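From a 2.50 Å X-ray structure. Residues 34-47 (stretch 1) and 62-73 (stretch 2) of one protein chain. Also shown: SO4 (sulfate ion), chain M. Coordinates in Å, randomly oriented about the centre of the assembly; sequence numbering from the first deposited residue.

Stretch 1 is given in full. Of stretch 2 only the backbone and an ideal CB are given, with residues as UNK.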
# COMPACT_ATOMS: atom_id res chain seq x y z
N GLY A 34 -13.97 6.44 -3.15
CA GLY A 34 -12.72 5.86 -3.61
C GLY A 34 -12.55 5.89 -5.12
O GLY A 34 -11.43 6.03 -5.62
N ILE A 35 -13.65 5.74 -5.86
CA ILE A 35 -13.58 5.96 -7.31
C ILE A 35 -13.25 7.43 -7.60
O ILE A 35 -12.42 7.73 -8.47
CB ILE A 35 -14.88 5.52 -8.01
CG1 ILE A 35 -15.07 3.98 -8.02
CG2 ILE A 35 -14.91 6.06 -9.44
CD1 ILE A 35 -15.72 3.37 -6.81
N GLU A 36 -13.88 8.36 -6.87
CA GLU A 36 -13.57 9.78 -7.06
C GLU A 36 -12.12 10.08 -6.72
O GLU A 36 -11.47 10.89 -7.40
CB GLU A 36 -14.50 10.64 -6.20
CG GLU A 36 -15.88 10.87 -6.81
CD GLU A 36 -16.96 11.06 -5.76
OE1 GLU A 36 -16.63 11.12 -4.56
OE2 GLU A 36 -18.15 11.17 -6.14
N GLN A 37 -11.59 9.45 -5.67
CA GLN A 37 -10.19 9.64 -5.31
C GLN A 37 -9.26 9.15 -6.41
O GLN A 37 -8.26 9.80 -6.73
CB GLN A 37 -9.88 8.93 -4.00
CG GLN A 37 -10.45 9.59 -2.77
CD GLN A 37 -10.37 8.69 -1.55
OE1 GLN A 37 -10.39 7.47 -1.67
NE2 GLN A 37 -10.27 9.30 -0.37
N ALA A 38 -9.56 7.99 -7.00
CA ALA A 38 -8.70 7.45 -8.04
C ALA A 38 -8.84 8.23 -9.34
O ALA A 38 -7.84 8.46 -10.04
CB ALA A 38 -9.01 5.97 -8.26
N GLN A 39 -10.06 8.65 -9.67
CA GLN A 39 -10.27 9.43 -10.89
C GLN A 39 -9.56 10.77 -10.82
O GLN A 39 -8.97 11.22 -11.81
CB GLN A 39 -11.76 9.63 -11.13
CG GLN A 39 -12.48 8.41 -11.67
CD GLN A 39 -13.98 8.55 -11.57
OE1 GLN A 39 -14.49 9.38 -10.82
NE2 GLN A 39 -14.70 7.74 -12.34
N ASN A 40 -9.61 11.43 -9.66
CA ASN A 40 -8.88 12.67 -9.48
C ASN A 40 -7.38 12.43 -9.60
O ASN A 40 -6.66 13.24 -10.20
CB ASN A 40 -9.23 13.29 -8.12
CG ASN A 40 -8.67 14.69 -7.96
OD1 ASN A 40 -8.48 15.42 -8.94
ND2 ASN A 40 -8.42 15.08 -6.72
N LEU A 41 -6.89 11.32 -9.04
CA LEU A 41 -5.47 10.99 -9.16
C LEU A 41 -5.06 10.77 -10.61
O LEU A 41 -3.92 11.07 -10.98
CB LEU A 41 -5.16 9.74 -8.34
CG LEU A 41 -4.85 9.94 -6.85
CD1 LEU A 41 -4.88 8.61 -6.13
CD2 LEU A 41 -3.51 10.63 -6.67
N HIS A 42 -5.97 10.25 -11.43
CA HIS A 42 -5.66 10.06 -12.85
C HIS A 42 -5.31 11.39 -13.51
O HIS A 42 -4.35 11.47 -14.28
CB HIS A 42 -6.84 9.41 -13.57
CG HIS A 42 -6.87 9.69 -15.03
ND1 HIS A 42 -6.01 9.09 -15.93
CD2 HIS A 42 -7.65 10.53 -15.76
CE1 HIS A 42 -6.26 9.54 -17.14
NE2 HIS A 42 -7.25 10.42 -17.07
N THR A 43 -6.09 12.43 -13.23
CA THR A 43 -5.77 13.74 -13.79
C THR A 43 -4.61 14.40 -13.07
O THR A 43 -3.90 15.22 -13.66
CB THR A 43 -7.01 14.64 -13.75
OG1 THR A 43 -7.39 14.87 -12.40
CG2 THR A 43 -8.17 13.97 -14.49
N LEU A 44 -4.39 14.06 -11.79
CA LEU A 44 -3.30 14.68 -11.04
C LEU A 44 -1.94 14.23 -11.56
O LEU A 44 -0.97 14.99 -11.45
CB LEU A 44 -3.42 14.36 -9.55
CG LEU A 44 -4.44 15.17 -8.74
CD1 LEU A 44 -4.34 14.82 -7.27
CD2 LEU A 44 -4.21 16.66 -8.96
N LEU A 45 -1.86 13.03 -12.13
CA LEU A 45 -0.63 12.46 -12.65
C LEU A 45 -0.75 12.10 -14.13
O LEU A 45 -0.12 11.15 -14.60
CB LEU A 45 -0.22 11.23 -11.84
CG LEU A 45 -0.24 11.44 -10.32
CD1 LEU A 45 -0.69 10.18 -9.59
CD2 LEU A 45 1.11 11.91 -9.84
N ASP A 46 -1.58 12.85 -14.86
CA ASP A 46 -1.75 12.57 -16.28
C ASP A 46 -0.47 12.84 -17.06
O ASP A 46 -0.11 12.08 -17.97
CB ASP A 46 -2.90 13.41 -16.83
CG ASP A 46 -3.53 12.79 -18.07
OD1 ASP A 46 -3.38 11.57 -18.27
OD2 ASP A 46 -4.17 13.53 -18.83
N ASP A 47 0.25 13.91 -16.70
CA ASP A 47 1.45 14.31 -17.41
C ASP A 47 2.72 13.70 -16.84
O ASP A 47 3.82 14.09 -17.23
CB ASP A 47 1.57 15.83 -17.42
CG ASP A 47 0.53 16.49 -18.30
OD1 ASP A 47 -0.34 15.77 -18.83
OD2 ASP A 47 0.59 17.73 -18.48
N UNK A 62 -6.19 -2.99 -7.81
CA UNK A 62 -6.26 -3.05 -9.26
C UNK A 62 -7.37 -2.16 -9.80
O UNK A 62 -7.21 -1.51 -10.84
CB UNK A 62 -6.47 -4.49 -9.72
N UNK A 63 -8.51 -2.10 -9.10
CA UNK A 63 -9.56 -1.16 -9.47
C UNK A 63 -9.03 0.27 -9.45
O UNK A 63 -9.35 1.08 -10.33
CB UNK A 63 -10.76 -1.30 -8.53
N UNK A 64 -8.21 0.60 -8.45
CA UNK A 64 -7.60 1.92 -8.39
C UNK A 64 -6.63 2.13 -9.55
O UNK A 64 -6.68 3.16 -10.23
CB UNK A 64 -6.88 2.11 -7.06
N UNK A 65 -5.77 1.14 -9.81
CA UNK A 65 -4.79 1.28 -10.88
C UNK A 65 -5.45 1.45 -12.24
O UNK A 65 -4.91 2.12 -13.12
CB UNK A 65 -3.86 0.06 -10.90
N UNK A 66 -6.63 0.85 -12.43
CA UNK A 66 -7.36 1.04 -13.68
C UNK A 66 -7.82 2.49 -13.82
O UNK A 66 -7.68 3.09 -14.90
CB UNK A 66 -8.56 0.09 -13.75
N UNK A 67 -8.36 3.07 -12.75
CA UNK A 67 -8.92 4.41 -12.83
C UNK A 67 -7.82 5.46 -12.97
O UNK A 67 -7.99 6.46 -13.69
CB UNK A 67 -9.77 4.70 -11.59
N UNK A 68 -6.70 5.27 -12.28
CA UNK A 68 -5.59 6.21 -12.42
C UNK A 68 -5.01 6.14 -13.82
O UNK A 68 -4.66 7.17 -14.42
CB UNK A 68 -4.50 5.92 -11.38
N UNK A 69 -4.81 4.93 -14.30
CA UNK A 69 -4.28 4.71 -15.63
C UNK A 69 -5.20 5.10 -16.78
O UNK A 69 -4.73 5.63 -17.74
CB UNK A 69 -3.91 3.23 -15.77
N UNK A 70 -6.49 4.81 -16.68
CA UNK A 70 -7.43 5.15 -17.75
C UNK A 70 -7.06 4.55 -19.13
O UNK A 70 -6.90 3.35 -19.26
CB UNK A 70 -7.52 6.67 -17.87
N UNK A 71 -6.92 5.39 -20.14
CA UNK A 71 -6.62 4.94 -21.49
C UNK A 71 -5.13 4.83 -21.79
O UNK A 71 -4.75 4.51 -22.91
CB UNK A 71 -7.27 5.89 -22.50
N UNK A 72 -4.30 5.04 -20.78
CA UNK A 72 -2.86 5.09 -20.96
C UNK A 72 -2.10 3.88 -21.49
O UNK A 72 -1.02 4.06 -22.05
CB UNK A 72 -2.25 5.44 -19.60
N UNK A 73 -2.64 2.68 -21.30
CA UNK A 73 -2.03 1.43 -21.78
C UNK A 73 -0.61 1.10 -21.32
O UNK A 73 0.21 0.73 -22.13
CB UNK A 73 -2.02 1.46 -23.31
S SO4 M . -11.38 12.91 -0.90
O1 SO4 M . -10.07 12.28 -1.05
O2 SO4 M . -12.04 12.35 0.27
O3 SO4 M . -11.21 14.35 -0.73
O4 SO4 M . -12.19 12.65 -2.08

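Two helices, 34-44 and 62-69, cross at 39° with their axes 7.4 Å apart at closest approach.

Position 62 is helical and finds nothing of stretch 1 near its CB, so stretch 1 sets no demand; it is Gln62. At 63 the CB points sideways into open space, but a long or flat side chain could reach Ile35. The deposited His63 does so with chi1 at t, its CE1 4.1 Å from Ile35 CG1.

Position 64 also points sideways, with an ideal CB 4.6 Å from Ala38 CB. Alanine, serine, threonine or valine would suit. It is Thr64, whose CG2 lies 4.2 Å from Ala38 CB.

Position 65 points away and 66 is out of reach; they are Ala65 and Arg66.

At 67 the CB points toward stretch 1, its ideal position 3.6 Å from Ala38 CB, with Ile35 and Gln39 nearby. The methyl of Ala38 leaves room for a close approach, and a medium apolar chain such as leucine, isoleucine or methionine could extend along the helix. Leu67 sets CB 3.7 Å from Ala38 CB and carries CD1 to 4.1 Å from Ile35 CG1.

Position 68 lies where the backbones come nearest, its CA 3.9 Å from that of His42. Its CB points sideways, near Ala38 O and Leu41 CB, which favours a compact apolar residue: alanine or valine. Val68, chi1 at t, places CG2 4.1 Å from Leu41 CB and 4.2 Å from Ala38 CB. Its carbonyl does more polar work: His42 ND1 donates a hydrogen bond to Val68 O at 2.8 Å.

Position 69 points away and asks little of stretch 1; it is Leu69, which opens a type II' turn ending at 72.

Position 70 has positive phi (57°, psi -124°), a setting that favours glycine, and its ideal CB is a tight 3.2 Å from His42 CE1. Glycine or something small is therefore expected. Ser70 is deposited, its CB 3.3 Å from His42 CE1 and over one face of the ring.

Position 71 is sideways and free of contact: Asp71. Position 72 points toward stretch 1 from a distance, facing the carbonyls beyond its helix and the acid of Asp46, so a long donor, lysine or arginine, fits. Arg72 brings NH1 3.1 Å from Leu45 O, while Asp46 OD1 stays 4.5 Å from Arg72 NH1, a proximity of charges only. Position 73 is out of reach, with positive phi: Gln73.

Stretch 2, residues 62-73: QHTARLVLSDRQ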
# COMPACT_ATOMS: atom_id res chain seq x y z
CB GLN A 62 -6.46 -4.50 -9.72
CG GLN A 62 -5.34 -5.42 -9.28
CD GLN A 62 -5.44 -6.79 -9.90
OE1 GLN A 62 -5.15 -6.98 -11.08
NE2 GLN A 62 -5.87 -7.77 -9.11
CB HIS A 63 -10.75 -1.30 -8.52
CG HIS A 63 -11.97 -0.55 -8.96
ND1 HIS A 63 -13.18 -0.65 -8.30
CD2 HIS A 63 -12.18 0.31 -9.98
CE1 HIS A 63 -14.07 0.12 -8.89
NE2 HIS A 63 -13.49 0.72 -9.92
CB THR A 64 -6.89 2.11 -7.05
OG1 THR A 64 -7.87 2.25 -6.01
CG2 THR A 64 -6.00 3.34 -7.08
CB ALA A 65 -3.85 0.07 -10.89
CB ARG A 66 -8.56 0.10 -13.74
CG ARG A 66 -8.30 -1.25 -14.42
CD ARG A 66 -9.38 -2.26 -14.04
NE ARG A 66 -10.69 -1.63 -13.93
CZ ARG A 66 -11.65 -2.03 -13.09
NH1 ARG A 66 -11.44 -3.05 -12.27
NH2 ARG A 66 -12.81 -1.39 -13.06
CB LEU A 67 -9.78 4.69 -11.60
CG LEU A 67 -10.98 3.75 -11.46
CD1 LEU A 67 -11.56 3.82 -10.06
CD2 LEU A 67 -12.03 4.07 -12.50
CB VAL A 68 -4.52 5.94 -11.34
CG1 VAL A 68 -3.38 6.93 -11.46
CG2 VAL A 68 -5.14 5.99 -9.95
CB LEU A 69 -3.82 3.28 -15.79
CG LEU A 69 -2.51 2.99 -15.08
CD1 LEU A 69 -1.76 1.91 -15.82
CD2 LEU A 69 -1.68 4.24 -14.98
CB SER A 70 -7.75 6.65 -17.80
OG SER A 70 -8.49 7.01 -18.93
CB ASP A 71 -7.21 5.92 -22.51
CG ASP A 71 -8.71 5.85 -22.61
OD1 ASP A 71 -9.36 6.88 -22.38
OD2 ASP A 71 -9.25 4.77 -22.94
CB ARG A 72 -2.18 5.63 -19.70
CG ARG A 72 -2.48 7.11 -19.48
CD ARG A 72 -1.71 7.65 -18.30
NE ARG A 72 -0.29 7.58 -18.56
CZ ARG A 72 0.61 8.30 -17.92
NH1 ARG A 72 0.24 9.15 -16.99
NH2 ARG A 72 1.89 8.18 -18.21
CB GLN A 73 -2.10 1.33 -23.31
CG GLN A 73 -3.42 0.82 -23.84
CD GLN A 73 -3.39 -0.67 -24.04
OE1 GLN A 73 -2.69 -1.38 -23.33
NE2 GLN A 73 -4.14 -1.14 -25.00
O HOH W 1 -2.84 9.45 -15.13
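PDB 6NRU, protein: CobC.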